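Local atomic coordinates of probable oxidoreductase (Mycobacterium abscessus, PDB entry 4EYE), a protein that probably acts as an oxidoreductase of the quinone oxidoreductase-like branch of the medium-chain dehydrogenase/reductase superfamily, its substrate unidentified. Residues G155-G167 against T223-I235. Numbering follows the deposited sequence.
Sequences GQLRAGETVLVLG and TGGAGVDMVVDPI
The carbonyl oxygen of T162 is gripped by two successive amides, D229 N at 3.0 Å and M230 N at 3.3 Å, both lying in its carbonyl plane. Just beside it the D229 carboxylate turns back on the same residue: OD2 accepts from T162 N at 2.8 Å through its anti lone pair, in a nearly straight bond (169°). D229, where the chain turns a corner, thus meets both polar backbone atoms of T162. Beyond it the regular parallel ladder takes over, with L164 N bonded to M230 O, V232 N to L164 O at 2.7 Å, and L166 N to V232 O. These strands are the central pair of the six-stranded parallel Rossmann-type sheet.

Side chains of paired residues divide between the two faces. On one, L164 and V231 lie side by side and point the same way, CD2 of L164 resting 3.8 Å from CG2 of V231, while V228 CG2 reaches CB of L164; helix 215-222 covers L164 and V228. On the other, V163 CG1 meets V232 CG2 at 4.0 Å under Y151 of helix 143-154. M230 runs extended until a bend at its last torsion (chi3 -64°) carries CE to within 3.4 Å of G155 O and alongside L157 CB. At the far end the P234 ring sets CD against L166 O, and D233 OD1 closes an Asx turn onto I235 N.

The carboxylates of E161 and D229 come close, E161 OE2 standing 4.4 Å from D229 OD1. R252 forms a salt bridge with E161 and also bonds the carbonyls of G155 and D229. The ladder's polar atoms thus satisfy one another between apolar faces, while acidic charge gathers at the T162 end, where R252 probably offsets the two carboxylates.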
loop_
_atom_site.group_PDB
_atom_site.type_symbol
_atom_site.label_atom_id
_atom_site.label_comp_id
_atom_site.label_asym_id
_atom_site.label_seq_id
_atom_site.Cartn_x
_atom_site.Cartn_y
_atom_site.Cartn_z
ATOM N N GLY A 155 -13.983 -8.174 4.652
ATOM C CA GLY A 155 -13.935 -9.634 4.619
ATOM C C GLY A 155 -14.171 -10.319 5.963
ATOM O O GLY A 155 -14.377 -11.542 6.001
ATOM N N GLN A 156 -14.198 -9.534 7.042
ATOM C CA GLN A 156 -14.336 -10.048 8.388
ATOM C C GLN A 156 -13.457 -11.295 8.675
ATOM O O GLN A 156 -13.965 -12.350 9.102
ATOM C CB GLN A 156 -15.806 -10.314 8.719
ATOM C CG GLN A 156 -16.660 -9.043 8.699
ATOM C CD GLN A 156 -18.126 -9.309 8.993
ATOM O OE1 GLN A 156 -18.518 -9.473 10.150
ATOM N NE2 GLN A 156 -18.959 -9.332 7.942
ATOM N N LEU A 157 -12.149 -11.140 8.480
ATOM C CA LEU A 157 -11.187 -12.203 8.757
ATOM C C LEU A 157 -11.257 -12.615 10.214
ATOM O O LEU A 157 -11.442 -11.783 11.075
ATOM C CB LEU A 157 -9.774 -11.729 8.441
ATOM C CG LEU A 157 -8.662 -12.763 8.674
ATOM C CD1 LEU A 157 -8.858 -14.078 7.923
ATOM C CD2 LEU A 157 -7.292 -12.147 8.363
ATOM N N ARG A 158 -11.116 -13.906 10.494
ATOM C CA ARG A 158 -11.124 -14.363 11.871
ATOM C C ARG A 158 -9.846 -15.101 12.169
ATOM O O ARG A 158 -9.263 -15.722 11.281
ATOM C CB ARG A 158 -12.340 -15.257 12.113
ATOM C CG ARG A 158 -13.665 -14.512 12.039
ATOM C CD ARG A 158 -13.771 -13.533 13.197
ATOM N NE ARG A 158 -14.962 -12.682 13.168
ATOM C CZ ARG A 158 -15.023 -11.448 12.644
ATOM N NH1 ARG A 158 -13.973 -10.894 12.020
ATOM N NH2 ARG A 158 -16.155 -10.773 12.705
ATOM N N ALA A 159 -9.419 -15.044 13.427
ATOM C CA ALA A 159 -8.291 -15.864 13.892
ATOM C C ALA A 159 -8.529 -17.337 13.497
ATOM O O ALA A 159 -9.639 -17.835 13.594
ATOM C CB ALA A 159 -8.126 -15.712 15.407
ATOM N N GLY A 160 -7.501 -18.005 12.999
ATOM C CA GLY A 160 -7.596 -19.422 12.685
ATOM C C GLY A 160 -8.097 -19.709 11.281
ATOM O O GLY A 160 -8.080 -20.855 10.849
ATOM N N GLU A 161 -8.534 -18.688 10.538
ATOM C CA GLU A 161 -8.882 -18.920 9.123
ATOM C C GLU A 161 -7.637 -19.005 8.264
ATOM O O GLU A 161 -6.558 -18.609 8.689
ATOM C CB GLU A 161 -9.828 -17.830 8.623
ATOM C CG GLU A 161 -11.215 -17.882 9.273
ATOM C CD GLU A 161 -12.192 -16.934 8.630
ATOM O OE1 GLU A 161 -11.923 -15.700 8.579
ATOM O OE2 GLU A 161 -13.233 -17.429 8.134
ATOM N N THR A 162 -7.779 -19.544 7.046
ATOM C CA THR A 162 -6.682 -19.597 6.129
ATOM C C THR A 162 -6.878 -18.629 4.985
ATOM O O THR A 162 -7.946 -18.648 4.338
ATOM C CB THR A 162 -6.500 -21.007 5.550
ATOM O OG1 THR A 162 -6.192 -21.880 6.610
ATOM C CG2 THR A 162 -5.354 -21.011 4.531
ATOM N N VAL A 163 -5.845 -17.823 4.716
ATOM C CA VAL A 163 -5.892 -16.790 3.692
ATOM C C VAL A 163 -4.895 -17.104 2.606
ATOM O O VAL A 163 -3.737 -17.417 2.887
ATOM C CB VAL A 163 -5.602 -15.397 4.297
ATOM C CG1 VAL A 163 -5.645 -14.279 3.223
ATOM C CG2 VAL A 163 -6.597 -15.110 5.416
ATOM N N LEU A 164 -5.367 -17.062 1.362
ATOM C CA LEU A 164 -4.523 -17.172 0.207
ATOM C C LEU A 164 -4.220 -15.746 -0.243
ATOM O O LEU A 164 -5.149 -14.999 -0.573
ATOM C CB LEU A 164 -5.209 -17.906 -0.949
ATOM C CG LEU A 164 -4.467 -17.932 -2.290
ATOM C CD1 LEU A 164 -3.233 -18.785 -2.056
ATOM C CD2 LEU A 164 -5.337 -18.469 -3.442
ATOM N N VAL A 165 -2.941 -15.414 -0.308
ATOM C CA VAL A 165 -2.510 -14.097 -0.779
ATOM C C VAL A 165 -1.834 -14.284 -2.134
ATOM O O VAL A 165 -0.831 -14.979 -2.245
ATOM C CB VAL A 165 -1.550 -13.366 0.194
ATOM C CG1 VAL A 165 -1.140 -12.006 -0.405
ATOM C CG2 VAL A 165 -2.190 -13.172 1.587
ATOM N N LEU A 166 -2.392 -13.640 -3.151
ATOM C CA LEU A 166 -1.820 -13.639 -4.506
ATOM C C LEU A 166 -0.945 -12.391 -4.670
ATOM O O LEU A 166 -1.032 -11.433 -3.874
ATOM C CB LEU A 166 -2.953 -13.657 -5.538
ATOM C CG LEU A 166 -3.868 -14.921 -5.523
ATOM C CD1 LEU A 166 -5.075 -14.774 -6.425
ATOM C CD2 LEU A 166 -3.081 -16.111 -6.015
ATOM N N GLY A 167 -0.104 -12.383 -5.707
ATOM C CA GLY A 167 0.847 -11.248 -5.929
ATOM C C GLY A 167 1.634 -10.915 -4.655
ATOM O O GLY A 167 1.794 -9.748 -4.270
ATOM N N THR A 223 -4.475 -27.333 2.033
ATOM C CA THR A 223 -5.513 -27.170 3.055
ATOM C C THR A 223 -6.249 -28.474 3.341
ATOM O O THR A 223 -7.324 -28.464 3.960
ATOM C CB THR A 223 -6.556 -26.111 2.659
ATOM O OG1 THR A 223 -7.249 -26.519 1.474
ATOM C CG2 THR A 223 -5.877 -24.722 2.434
ATOM N N GLY A 224 -5.660 -29.601 2.923
ATOM C CA GLY A 224 -6.299 -30.885 3.104
ATOM C C GLY A 224 -7.595 -31.005 2.334
ATOM O O GLY A 224 -8.533 -31.643 2.809
ATOM N N GLY A 225 -7.656 -30.370 1.155
ATOM C CA GLY A 225 -8.843 -30.407 0.293
ATOM C C GLY A 225 -10.022 -29.508 0.655
ATOM O O GLY A 225 -11.011 -29.479 -0.064
ATOM N N ALA A 226 -9.951 -28.793 1.765
ATOM C CA ALA A 226 -11.094 -27.959 2.225
ATOM C C ALA A 226 -11.151 -26.612 1.520
ATOM O O ALA A 226 -12.208 -25.961 1.464
ATOM C CB ALA A 226 -11.002 -27.732 3.719
ATOM N N GLY A 227 -10.012 -26.176 0.988
ATOM C CA GLY A 227 -9.947 -24.866 0.354
ATOM C C GLY A 227 -9.620 -23.758 1.344
ATOM O O GLY A 227 -9.544 -23.975 2.557
ATOM N N VAL A 228 -9.413 -22.550 0.838
ATOM C CA VAL A 228 -9.105 -21.448 1.750
ATOM C C VAL A 228 -10.358 -20.697 2.108
ATOM O O VAL A 228 -11.318 -20.685 1.351
ATOM C CB VAL A 228 -8.061 -20.490 1.170
ATOM C CG1 VAL A 228 -6.784 -21.275 0.909
ATOM C CG2 VAL A 228 -8.585 -19.823 -0.099
ATOM N N ASP A 229 -10.324 -20.017 3.241
ATOM C CA ASP A 229 -11.473 -19.233 3.686
ATOM C C ASP A 229 -11.581 -17.905 2.997
ATOM O O ASP A 229 -12.681 -17.385 2.820
ATOM C CB ASP A 229 -11.368 -19.012 5.164
ATOM C CG ASP A 229 -11.356 -20.317 5.915
ATOM O OD1 ASP A 229 -12.358 -21.048 5.793
ATOM O OD2 ASP A 229 -10.379 -20.578 6.624
ATOM N N MET A 230 -10.429 -17.373 2.611
ATOM C CA MET A 230 -10.327 -16.068 2.007
ATOM C C MET A 230 -9.190 -16.006 1.024
ATOM O O MET A 230 -8.124 -16.577 1.241
ATOM C CB MET A 230 -10.103 -15.002 3.100
ATOM C CG MET A 230 -10.046 -13.564 2.569
ATOM S SD MET A 230 -9.835 -12.394 3.939
ATOM C CE MET A 230 -11.379 -12.659 4.818
ATOM N N VAL A 231 -9.414 -15.279 -0.058
ATOM C CA VAL A 231 -8.389 -15.027 -1.031
ATOM C C VAL A 231 -8.218 -13.518 -1.111
ATOM O O VAL A 231 -9.210 -12.780 -1.181
ATOM C CB VAL A 231 -8.755 -15.616 -2.424
ATOM C CG1 VAL A 231 -7.830 -15.058 -3.492
ATOM C CG2 VAL A 231 -8.765 -17.141 -2.413
ATOM N N VAL A 232 -6.970 -13.049 -1.111
ATOM C CA VAL A 232 -6.645 -11.654 -1.420
ATOM C C VAL A 232 -6.035 -11.584 -2.800
ATOM O O VAL A 232 -5.000 -12.213 -3.090
ATOM C CB VAL A 232 -5.710 -11.031 -0.367
ATOM C CG1 VAL A 232 -5.266 -9.609 -0.796
ATOM C CG2 VAL A 232 -6.420 -10.997 0.996
ATOM N N ASP A 233 -6.690 -10.842 -3.672
ATOM C CA ASP A 233 -6.277 -10.763 -5.070
ATOM C C ASP A 233 -6.017 -9.331 -5.514
ATOM O O ASP A 233 -6.968 -8.607 -5.808
ATOM C CB ASP A 233 -7.358 -11.375 -5.965
ATOM C CG ASP A 233 -6.959 -11.357 -7.432
ATOM O OD1 ASP A 233 -5.761 -11.111 -7.738
ATOM O OD2 ASP A 233 -7.854 -11.570 -8.276
ATOM N N PRO A 234 -4.735 -8.903 -5.520
ATOM C CA PRO A 234 -4.370 -7.577 -6.006
ATOM C C PRO A 234 -3.920 -7.596 -7.472
ATOM O O PRO A 234 -3.487 -6.569 -7.984
ATOM C CB PRO A 234 -3.189 -7.200 -5.101
ATOM C CG PRO A 234 -2.567 -8.485 -4.709
ATOM C CD PRO A 234 -3.540 -9.610 -5.034
ATOM N N ILE A 235 -4.053 -8.739 -8.133
ATOM C CA ILE A 235 -3.494 -8.976 -9.466
ATOM C C ILE A 235 -4.564 -8.928 -10.576
ATOM O O ILE A 235 -4.413 -8.172 -11.548
ATOM C CB ILE A 235 -2.732 -10.337 -9.491
ATOM C CG1 ILE A 235 -1.457 -10.251 -8.622
ATOM C CG2 ILE A 235 -2.391 -10.793 -10.916
ATOM C CD1 ILE A 235 -0.596 -8.994 -8.808
#